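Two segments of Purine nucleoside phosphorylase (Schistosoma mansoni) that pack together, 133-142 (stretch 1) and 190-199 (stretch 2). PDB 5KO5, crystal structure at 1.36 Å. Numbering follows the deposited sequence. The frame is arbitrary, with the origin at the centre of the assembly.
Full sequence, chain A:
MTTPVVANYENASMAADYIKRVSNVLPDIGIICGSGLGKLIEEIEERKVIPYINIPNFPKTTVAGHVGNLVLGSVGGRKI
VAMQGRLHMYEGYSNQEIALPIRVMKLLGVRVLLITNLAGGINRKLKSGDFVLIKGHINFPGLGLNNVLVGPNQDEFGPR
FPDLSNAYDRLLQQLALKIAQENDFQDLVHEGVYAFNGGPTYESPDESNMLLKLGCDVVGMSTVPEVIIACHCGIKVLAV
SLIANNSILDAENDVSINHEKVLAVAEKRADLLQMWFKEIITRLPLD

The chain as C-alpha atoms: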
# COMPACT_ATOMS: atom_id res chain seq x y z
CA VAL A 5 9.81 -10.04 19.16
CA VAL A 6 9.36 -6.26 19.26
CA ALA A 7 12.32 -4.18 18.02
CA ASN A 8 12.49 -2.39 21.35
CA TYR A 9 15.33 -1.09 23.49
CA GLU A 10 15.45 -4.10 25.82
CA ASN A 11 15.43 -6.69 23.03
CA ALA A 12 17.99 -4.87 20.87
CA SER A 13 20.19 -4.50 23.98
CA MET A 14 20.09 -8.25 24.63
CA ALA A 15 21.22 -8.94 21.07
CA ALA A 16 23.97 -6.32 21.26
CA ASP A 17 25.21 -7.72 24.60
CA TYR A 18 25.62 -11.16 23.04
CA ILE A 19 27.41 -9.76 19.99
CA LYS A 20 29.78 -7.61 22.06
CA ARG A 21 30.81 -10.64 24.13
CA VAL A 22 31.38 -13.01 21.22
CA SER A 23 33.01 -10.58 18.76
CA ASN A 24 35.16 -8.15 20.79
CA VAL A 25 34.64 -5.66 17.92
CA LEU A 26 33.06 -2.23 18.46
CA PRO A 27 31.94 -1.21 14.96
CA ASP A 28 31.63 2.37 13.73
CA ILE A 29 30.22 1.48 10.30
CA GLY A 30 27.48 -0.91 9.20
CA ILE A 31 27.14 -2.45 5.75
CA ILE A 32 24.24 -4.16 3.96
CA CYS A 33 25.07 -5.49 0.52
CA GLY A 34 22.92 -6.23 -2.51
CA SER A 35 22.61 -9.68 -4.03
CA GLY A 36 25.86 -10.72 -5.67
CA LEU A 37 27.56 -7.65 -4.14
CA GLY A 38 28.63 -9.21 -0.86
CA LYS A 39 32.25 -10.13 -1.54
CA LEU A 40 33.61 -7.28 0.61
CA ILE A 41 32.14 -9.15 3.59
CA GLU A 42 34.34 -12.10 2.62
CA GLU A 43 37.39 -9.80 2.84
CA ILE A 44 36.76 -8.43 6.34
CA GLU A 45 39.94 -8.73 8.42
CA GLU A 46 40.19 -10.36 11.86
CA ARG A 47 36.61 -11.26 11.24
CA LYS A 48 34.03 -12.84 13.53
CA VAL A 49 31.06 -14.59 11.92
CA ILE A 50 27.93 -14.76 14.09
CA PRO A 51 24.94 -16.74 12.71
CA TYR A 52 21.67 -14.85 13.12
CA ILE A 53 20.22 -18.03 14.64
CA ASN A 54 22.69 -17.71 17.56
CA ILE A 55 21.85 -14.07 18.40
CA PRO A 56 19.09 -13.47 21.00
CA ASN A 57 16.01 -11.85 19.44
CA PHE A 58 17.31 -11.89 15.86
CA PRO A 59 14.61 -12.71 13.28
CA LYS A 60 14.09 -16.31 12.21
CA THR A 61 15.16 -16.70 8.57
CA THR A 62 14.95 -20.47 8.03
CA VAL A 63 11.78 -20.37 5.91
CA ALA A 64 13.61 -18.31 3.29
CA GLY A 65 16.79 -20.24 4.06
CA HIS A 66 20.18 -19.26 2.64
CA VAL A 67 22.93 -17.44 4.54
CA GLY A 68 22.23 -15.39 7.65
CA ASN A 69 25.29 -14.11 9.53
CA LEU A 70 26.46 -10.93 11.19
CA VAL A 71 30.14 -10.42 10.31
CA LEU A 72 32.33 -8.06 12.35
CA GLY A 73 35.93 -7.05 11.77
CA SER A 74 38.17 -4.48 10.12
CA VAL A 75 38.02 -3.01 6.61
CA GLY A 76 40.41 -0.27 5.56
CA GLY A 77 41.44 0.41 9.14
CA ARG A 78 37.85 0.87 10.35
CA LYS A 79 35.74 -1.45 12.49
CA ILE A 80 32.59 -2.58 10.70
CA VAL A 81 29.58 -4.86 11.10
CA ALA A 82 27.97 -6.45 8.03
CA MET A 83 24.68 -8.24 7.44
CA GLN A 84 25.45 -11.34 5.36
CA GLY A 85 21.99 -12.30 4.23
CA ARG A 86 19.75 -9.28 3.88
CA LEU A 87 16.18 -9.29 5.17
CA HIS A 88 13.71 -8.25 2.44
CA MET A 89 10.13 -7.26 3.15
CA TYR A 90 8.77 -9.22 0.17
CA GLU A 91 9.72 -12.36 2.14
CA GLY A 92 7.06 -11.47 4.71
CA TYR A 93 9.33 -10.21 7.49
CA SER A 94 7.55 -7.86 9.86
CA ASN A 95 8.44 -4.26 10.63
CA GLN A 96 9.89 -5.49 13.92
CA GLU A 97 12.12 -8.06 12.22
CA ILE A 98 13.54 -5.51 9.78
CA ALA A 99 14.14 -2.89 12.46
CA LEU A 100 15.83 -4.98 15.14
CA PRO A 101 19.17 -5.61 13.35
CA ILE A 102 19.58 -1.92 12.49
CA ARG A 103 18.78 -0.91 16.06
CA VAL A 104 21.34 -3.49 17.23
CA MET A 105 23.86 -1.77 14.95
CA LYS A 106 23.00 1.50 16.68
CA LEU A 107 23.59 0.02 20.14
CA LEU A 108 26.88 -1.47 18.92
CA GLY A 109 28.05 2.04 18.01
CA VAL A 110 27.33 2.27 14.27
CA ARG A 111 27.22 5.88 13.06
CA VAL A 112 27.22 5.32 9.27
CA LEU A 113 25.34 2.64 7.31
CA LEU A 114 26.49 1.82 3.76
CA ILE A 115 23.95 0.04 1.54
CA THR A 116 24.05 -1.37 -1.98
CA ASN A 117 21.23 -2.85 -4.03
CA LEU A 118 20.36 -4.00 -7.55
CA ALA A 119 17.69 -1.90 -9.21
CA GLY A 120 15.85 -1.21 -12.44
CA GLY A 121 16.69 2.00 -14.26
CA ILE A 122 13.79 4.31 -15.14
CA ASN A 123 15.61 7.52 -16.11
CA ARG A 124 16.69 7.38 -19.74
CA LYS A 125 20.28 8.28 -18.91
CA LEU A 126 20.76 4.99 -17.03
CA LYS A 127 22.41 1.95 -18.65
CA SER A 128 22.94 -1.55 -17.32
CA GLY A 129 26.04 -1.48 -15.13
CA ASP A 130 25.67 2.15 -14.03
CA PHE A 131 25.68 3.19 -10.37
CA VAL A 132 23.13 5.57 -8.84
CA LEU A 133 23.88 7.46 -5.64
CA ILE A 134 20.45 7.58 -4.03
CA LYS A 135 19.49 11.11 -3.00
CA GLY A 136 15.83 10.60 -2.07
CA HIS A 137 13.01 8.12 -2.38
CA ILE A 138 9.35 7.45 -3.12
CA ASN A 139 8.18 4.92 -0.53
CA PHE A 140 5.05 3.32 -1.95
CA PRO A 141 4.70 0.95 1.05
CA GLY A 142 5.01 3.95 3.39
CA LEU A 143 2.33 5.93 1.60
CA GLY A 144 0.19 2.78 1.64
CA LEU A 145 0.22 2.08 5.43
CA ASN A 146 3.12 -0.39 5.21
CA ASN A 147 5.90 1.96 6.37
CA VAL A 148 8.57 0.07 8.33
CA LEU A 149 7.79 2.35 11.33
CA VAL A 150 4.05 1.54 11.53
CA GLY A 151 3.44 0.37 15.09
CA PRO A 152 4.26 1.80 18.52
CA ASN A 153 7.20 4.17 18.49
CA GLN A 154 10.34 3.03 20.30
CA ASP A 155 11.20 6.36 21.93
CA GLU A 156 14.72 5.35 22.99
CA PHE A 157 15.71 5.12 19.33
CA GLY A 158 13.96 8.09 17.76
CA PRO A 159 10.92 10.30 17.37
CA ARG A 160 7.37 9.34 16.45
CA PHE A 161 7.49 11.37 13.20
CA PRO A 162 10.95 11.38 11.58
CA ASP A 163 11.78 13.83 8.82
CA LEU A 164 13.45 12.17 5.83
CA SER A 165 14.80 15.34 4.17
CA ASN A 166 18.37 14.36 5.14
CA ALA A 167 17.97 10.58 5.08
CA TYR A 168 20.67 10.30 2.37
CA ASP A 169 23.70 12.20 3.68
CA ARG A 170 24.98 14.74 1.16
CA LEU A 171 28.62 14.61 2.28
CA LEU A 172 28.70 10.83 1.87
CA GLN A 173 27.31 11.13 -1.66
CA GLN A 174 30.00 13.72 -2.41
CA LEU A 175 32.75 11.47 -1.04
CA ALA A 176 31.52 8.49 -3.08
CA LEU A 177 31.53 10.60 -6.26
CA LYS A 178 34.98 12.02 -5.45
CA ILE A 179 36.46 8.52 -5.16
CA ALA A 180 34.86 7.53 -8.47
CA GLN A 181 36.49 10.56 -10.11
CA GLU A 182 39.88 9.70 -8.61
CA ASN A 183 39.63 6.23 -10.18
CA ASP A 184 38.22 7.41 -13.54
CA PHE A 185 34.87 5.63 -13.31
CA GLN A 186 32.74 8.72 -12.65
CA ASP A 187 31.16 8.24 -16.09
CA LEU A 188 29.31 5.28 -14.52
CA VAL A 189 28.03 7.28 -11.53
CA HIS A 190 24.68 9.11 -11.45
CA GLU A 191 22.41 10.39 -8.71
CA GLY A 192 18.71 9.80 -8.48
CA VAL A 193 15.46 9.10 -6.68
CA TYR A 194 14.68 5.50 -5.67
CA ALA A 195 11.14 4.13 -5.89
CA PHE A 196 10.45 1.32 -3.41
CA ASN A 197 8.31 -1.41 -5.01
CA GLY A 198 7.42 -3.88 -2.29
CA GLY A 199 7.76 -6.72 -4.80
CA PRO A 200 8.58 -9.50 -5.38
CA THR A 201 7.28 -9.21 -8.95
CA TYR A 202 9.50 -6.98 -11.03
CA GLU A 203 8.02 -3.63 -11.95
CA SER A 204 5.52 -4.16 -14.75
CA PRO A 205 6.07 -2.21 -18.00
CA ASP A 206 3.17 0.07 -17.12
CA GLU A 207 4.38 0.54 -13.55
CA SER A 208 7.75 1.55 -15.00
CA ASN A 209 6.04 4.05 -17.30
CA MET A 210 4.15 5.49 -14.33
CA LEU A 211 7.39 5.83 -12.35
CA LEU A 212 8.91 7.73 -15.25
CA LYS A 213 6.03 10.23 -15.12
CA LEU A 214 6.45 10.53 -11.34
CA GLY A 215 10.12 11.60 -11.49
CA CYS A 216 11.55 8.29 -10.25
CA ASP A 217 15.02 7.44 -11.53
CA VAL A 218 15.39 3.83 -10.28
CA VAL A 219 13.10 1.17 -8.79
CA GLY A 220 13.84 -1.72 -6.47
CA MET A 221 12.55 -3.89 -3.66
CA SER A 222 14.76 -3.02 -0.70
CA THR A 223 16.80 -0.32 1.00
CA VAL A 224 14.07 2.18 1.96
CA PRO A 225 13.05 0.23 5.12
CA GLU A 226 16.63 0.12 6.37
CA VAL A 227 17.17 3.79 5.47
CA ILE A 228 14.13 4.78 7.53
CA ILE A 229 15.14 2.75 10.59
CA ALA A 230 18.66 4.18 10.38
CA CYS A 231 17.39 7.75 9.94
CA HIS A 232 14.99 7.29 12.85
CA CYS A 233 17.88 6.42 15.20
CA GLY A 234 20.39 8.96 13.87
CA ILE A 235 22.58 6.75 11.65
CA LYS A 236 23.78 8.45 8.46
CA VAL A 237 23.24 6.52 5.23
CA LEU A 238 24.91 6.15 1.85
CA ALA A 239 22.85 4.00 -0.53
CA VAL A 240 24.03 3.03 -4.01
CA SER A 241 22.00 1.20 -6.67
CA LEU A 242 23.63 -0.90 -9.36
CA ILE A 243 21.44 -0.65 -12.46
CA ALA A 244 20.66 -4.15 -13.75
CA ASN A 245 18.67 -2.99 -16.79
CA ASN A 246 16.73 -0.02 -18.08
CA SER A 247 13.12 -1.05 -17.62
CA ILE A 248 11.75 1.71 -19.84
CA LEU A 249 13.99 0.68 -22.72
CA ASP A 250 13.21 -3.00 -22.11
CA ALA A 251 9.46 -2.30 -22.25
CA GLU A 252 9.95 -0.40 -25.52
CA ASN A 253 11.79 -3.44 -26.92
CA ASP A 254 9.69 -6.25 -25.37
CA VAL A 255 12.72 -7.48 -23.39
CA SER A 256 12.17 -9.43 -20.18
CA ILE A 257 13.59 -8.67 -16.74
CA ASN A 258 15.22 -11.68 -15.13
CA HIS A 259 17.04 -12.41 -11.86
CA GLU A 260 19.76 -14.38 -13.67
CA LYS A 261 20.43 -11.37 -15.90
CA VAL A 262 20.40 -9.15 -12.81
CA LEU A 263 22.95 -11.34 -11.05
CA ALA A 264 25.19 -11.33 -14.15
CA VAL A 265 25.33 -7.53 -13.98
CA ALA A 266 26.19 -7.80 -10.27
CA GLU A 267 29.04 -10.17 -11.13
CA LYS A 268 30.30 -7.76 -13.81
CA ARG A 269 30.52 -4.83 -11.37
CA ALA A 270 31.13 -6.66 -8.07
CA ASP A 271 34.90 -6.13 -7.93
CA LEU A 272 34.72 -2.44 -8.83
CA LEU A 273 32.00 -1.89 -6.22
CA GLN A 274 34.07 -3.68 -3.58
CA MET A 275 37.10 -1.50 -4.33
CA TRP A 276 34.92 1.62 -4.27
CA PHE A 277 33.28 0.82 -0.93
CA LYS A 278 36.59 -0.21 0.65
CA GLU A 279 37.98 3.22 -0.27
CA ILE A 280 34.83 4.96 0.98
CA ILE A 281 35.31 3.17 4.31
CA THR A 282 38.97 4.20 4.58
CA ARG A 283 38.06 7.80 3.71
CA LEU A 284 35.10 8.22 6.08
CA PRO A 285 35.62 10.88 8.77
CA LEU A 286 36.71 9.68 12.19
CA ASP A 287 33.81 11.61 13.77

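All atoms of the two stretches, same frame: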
# COMPACT_ATOMS: atom_id res chain seq x y z
N LEU A 133 23.88 6.99 -7.02
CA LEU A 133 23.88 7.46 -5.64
C LEU A 133 22.46 7.91 -5.31
O LEU A 133 21.93 8.82 -5.95
CB LEU A 133 24.85 8.63 -5.48
CG LEU A 133 26.27 8.38 -5.99
CD1 LEU A 133 27.12 9.64 -5.84
CD2 LEU A 133 26.91 7.20 -5.26
N ILE A 134 21.84 7.27 -4.33
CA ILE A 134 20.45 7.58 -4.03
C ILE A 134 20.38 8.86 -3.20
O ILE A 134 21.05 8.98 -2.17
CB ILE A 134 19.78 6.40 -3.31
CG1 ILE A 134 19.76 5.20 -4.26
CG2 ILE A 134 18.34 6.78 -2.89
CD1 ILE A 134 19.38 3.90 -3.58
N LYS A 135 19.60 9.82 -3.68
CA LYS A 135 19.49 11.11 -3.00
C LYS A 135 18.12 11.36 -2.39
O LYS A 135 17.93 12.38 -1.72
CB LYS A 135 19.86 12.27 -3.94
CG LYS A 135 18.95 12.42 -5.15
CD LYS A 135 19.41 13.59 -6.02
CE LYS A 135 18.66 13.63 -7.34
NZ LYS A 135 17.24 14.03 -7.18
N GLY A 136 17.17 10.46 -2.60
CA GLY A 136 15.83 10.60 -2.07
C GLY A 136 15.04 9.39 -2.51
O GLY A 136 15.53 8.54 -3.27
N HIS A 137 13.79 9.30 -2.04
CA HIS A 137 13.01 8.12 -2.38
C HIS A 137 11.52 8.41 -2.48
O HIS A 137 11.02 9.42 -1.96
CB HIS A 137 13.27 6.94 -1.44
CG HIS A 137 12.80 7.13 -0.03
ND1 HIS A 137 13.62 6.90 1.06
CD2 HIS A 137 11.59 7.47 0.49
CE1 HIS A 137 12.95 7.10 2.17
NE2 HIS A 137 11.71 7.45 1.86
N ILE A 138 10.81 7.50 -3.14
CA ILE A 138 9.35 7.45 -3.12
C ILE A 138 8.98 6.10 -2.53
O ILE A 138 9.23 5.05 -3.14
CB ILE A 138 8.73 7.66 -4.50
CG1 ILE A 138 9.12 9.05 -5.01
CG2 ILE A 138 7.20 7.52 -4.40
CD1 ILE A 138 8.58 9.40 -6.37
N ASN A 139 8.40 6.12 -1.34
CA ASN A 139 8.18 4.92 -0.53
C ASN A 139 6.72 4.52 -0.70
O ASN A 139 5.87 4.89 0.10
CB ASN A 139 8.48 5.32 0.91
CG ASN A 139 8.32 4.21 1.92
OD1 ASN A 139 8.10 3.04 1.58
ND2 ASN A 139 8.44 4.58 3.20
N PHE A 140 6.44 3.74 -1.75
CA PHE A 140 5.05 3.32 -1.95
C PHE A 140 4.50 2.53 -0.77
O PHE A 140 3.36 2.81 -0.37
CB PHE A 140 4.90 2.59 -3.30
CG PHE A 140 5.03 3.51 -4.48
CD1 PHE A 140 3.97 4.33 -4.85
CD2 PHE A 140 6.22 3.59 -5.19
CE1 PHE A 140 4.09 5.19 -5.94
CE2 PHE A 140 6.35 4.45 -6.27
CZ PHE A 140 5.28 5.24 -6.64
N PRO A 141 5.22 1.58 -0.17
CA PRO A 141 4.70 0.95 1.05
C PRO A 141 4.39 1.96 2.14
O PRO A 141 3.35 1.86 2.81
CB PRO A 141 5.81 -0.04 1.44
CG PRO A 141 6.44 -0.40 0.08
CD PRO A 141 6.49 0.95 -0.60
N GLY A 142 5.26 2.96 2.35
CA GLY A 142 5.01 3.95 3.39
C GLY A 142 3.74 4.74 3.13
O GLY A 142 2.92 4.94 4.03
N HIS A 190 25.77 8.15 -11.39
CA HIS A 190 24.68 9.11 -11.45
C HIS A 190 24.14 9.33 -10.05
O HIS A 190 24.57 8.69 -9.09
CB HIS A 190 23.55 8.57 -12.33
CG HIS A 190 23.97 8.22 -13.72
ND1 HIS A 190 23.60 8.97 -14.82
CD2 HIS A 190 24.72 7.20 -14.20
CE1 HIS A 190 24.11 8.43 -15.91
NE2 HIS A 190 24.80 7.36 -15.56
N GLU A 191 23.19 10.25 -9.93
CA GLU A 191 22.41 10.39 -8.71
C GLU A 191 20.94 10.31 -9.07
O GLU A 191 20.55 10.60 -10.20
CB GLU A 191 22.72 11.69 -7.97
CG GLU A 191 22.35 12.93 -8.74
CD GLU A 191 22.63 14.19 -7.95
OE1 GLU A 191 23.60 14.20 -7.16
OE2 GLU A 191 21.86 15.17 -8.10
N GLY A 192 20.11 9.91 -8.11
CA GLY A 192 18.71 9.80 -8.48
C GLY A 192 17.81 9.41 -7.32
O GLY A 192 18.27 9.11 -6.21
N VAL A 193 16.52 9.41 -7.63
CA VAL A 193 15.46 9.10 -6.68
C VAL A 193 15.06 7.64 -6.83
O VAL A 193 14.82 7.17 -7.95
CB VAL A 193 14.24 10.01 -6.93
CG1 VAL A 193 13.04 9.57 -6.06
CG2 VAL A 193 14.60 11.46 -6.68
N TYR A 194 14.97 6.93 -5.71
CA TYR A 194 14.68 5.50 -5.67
C TYR A 194 13.21 5.26 -5.34
O TYR A 194 12.73 5.70 -4.28
CB TYR A 194 15.57 4.84 -4.62
CG TYR A 194 15.45 3.34 -4.43
CD1 TYR A 194 14.49 2.80 -3.59
CD2 TYR A 194 16.37 2.48 -5.02
CE1 TYR A 194 14.40 1.44 -3.38
CE2 TYR A 194 16.30 1.10 -4.82
CZ TYR A 194 15.32 0.59 -4.00
OH TYR A 194 15.25 -0.75 -3.79
N ALA A 195 12.50 4.55 -6.21
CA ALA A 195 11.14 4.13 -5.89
C ALA A 195 11.19 2.76 -5.25
O ALA A 195 11.79 1.84 -5.82
CB ALA A 195 10.29 4.05 -7.16
N PHE A 196 10.53 2.61 -4.10
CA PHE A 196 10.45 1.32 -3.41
C PHE A 196 9.17 0.62 -3.86
O PHE A 196 8.06 1.06 -3.55
CB PHE A 196 10.46 1.56 -1.90
CG PHE A 196 10.35 0.31 -1.04
CD1 PHE A 196 10.71 -0.95 -1.52
CD2 PHE A 196 9.88 0.43 0.27
CE1 PHE A 196 10.59 -2.08 -0.69
CE2 PHE A 196 9.76 -0.70 1.09
CZ PHE A 196 10.13 -1.96 0.61
N ASN A 197 9.35 -0.44 -4.67
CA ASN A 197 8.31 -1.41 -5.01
C ASN A 197 8.42 -2.57 -4.04
O ASN A 197 9.44 -3.25 -3.99
CB ASN A 197 8.58 -1.93 -6.43
CG ASN A 197 7.76 -3.16 -6.78
OD1 ASN A 197 6.66 -3.35 -6.26
ND2 ASN A 197 8.29 -4.00 -7.68
N GLY A 198 7.37 -2.79 -3.24
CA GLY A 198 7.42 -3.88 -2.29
C GLY A 198 7.82 -5.21 -2.90
O GLY A 198 8.49 -6.02 -2.26
N GLY A 199 7.38 -5.48 -4.13
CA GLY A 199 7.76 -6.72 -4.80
C GLY A 199 6.94 -7.91 -4.33
O GLY A 199 6.00 -7.76 -3.55

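Six backbone hydrogen bonds join the two stretches as neighbouring parallel strands, their axes 23° apart and 4.4 Å at closest approach. Leu133 N donates to His190 O (2.8 Å) and Gly192 N to Leu133 O (3.0 Å), so Leu133 bonds to the residues before and after Glu191, its partner in register, as parallel pairing requires. Lys135 N donates to Gly192 O at 2.9 Å, nearly straight at 170°. The register then shifts by one: Ile134 pairs with Gly192 but His137 with Tyr194, leaving an extra residue in the first strand around Lys135, whose psi of -4° departs from extended geometry. Beyond it, Tyr194 N donates to Gly136 O (3.0 Å), Ile138 N to Tyr194 O (2.9 Å) and Phe196 N to Ile138 O (2.9 Å). CA-H...O contacts supplement the ladder; in the shortest, His137 CA lies 3.1 Å from Tyr194 O.

Asn139 is the N-cap of the helix that begins at Phe140: its OD1 accepts from Gly142 N at 2.9 Å, satisfying an amide that has no earlier helical carbonyl to bond. The same Asn139 OD1 lies 3.4 Å from Phe196 CD2, at the edge of the ring, where the aromatic hydrogens carry slight positive charge. Pro141 covers one face of that ring, its CG 3.8 Å from the centroid of the Phe196 ring in a CH-pi contact. Pro141 CD also approaches Phe196 O (3.3 Å), and Phe140 CB lies 3.5 Å from the same oxygen, so the start of the helix closes over the end of the second strand.

Away from the irregularity at Lys135, paired residues send their side chains to one face of the sheet or the other. On the face carrying Ile134 and Tyr194, Ile134 CD1 meets Tyr194 CD2 at 3.6 Å, an apolar contact oblique to the ring. His137 starts on this face too, but the ends of its side chain and of Tyr194 lead away from the opposing strand, and His137 ND1 and Tyr194 OH are hydrogen-bonded elsewhere in the structure. On the face carrying Val193, Ile138 and Ala195, Ile138 CG1 packs against Val193 CG1 (4.1 Å); Phe140, from the helix, brings its ring edge to Ala195, with Phe140 CE2 4.1 Å from Ala195 CB. Exposed Lys135 stretches along the margin: its CD lies 3.6 Å from Glu191 OE2 and its NZ 3.7 Å from Val193 CG2, contacts made by a long chain draped over its neighbour. Together the stretches bury 784 Å², counting both sides.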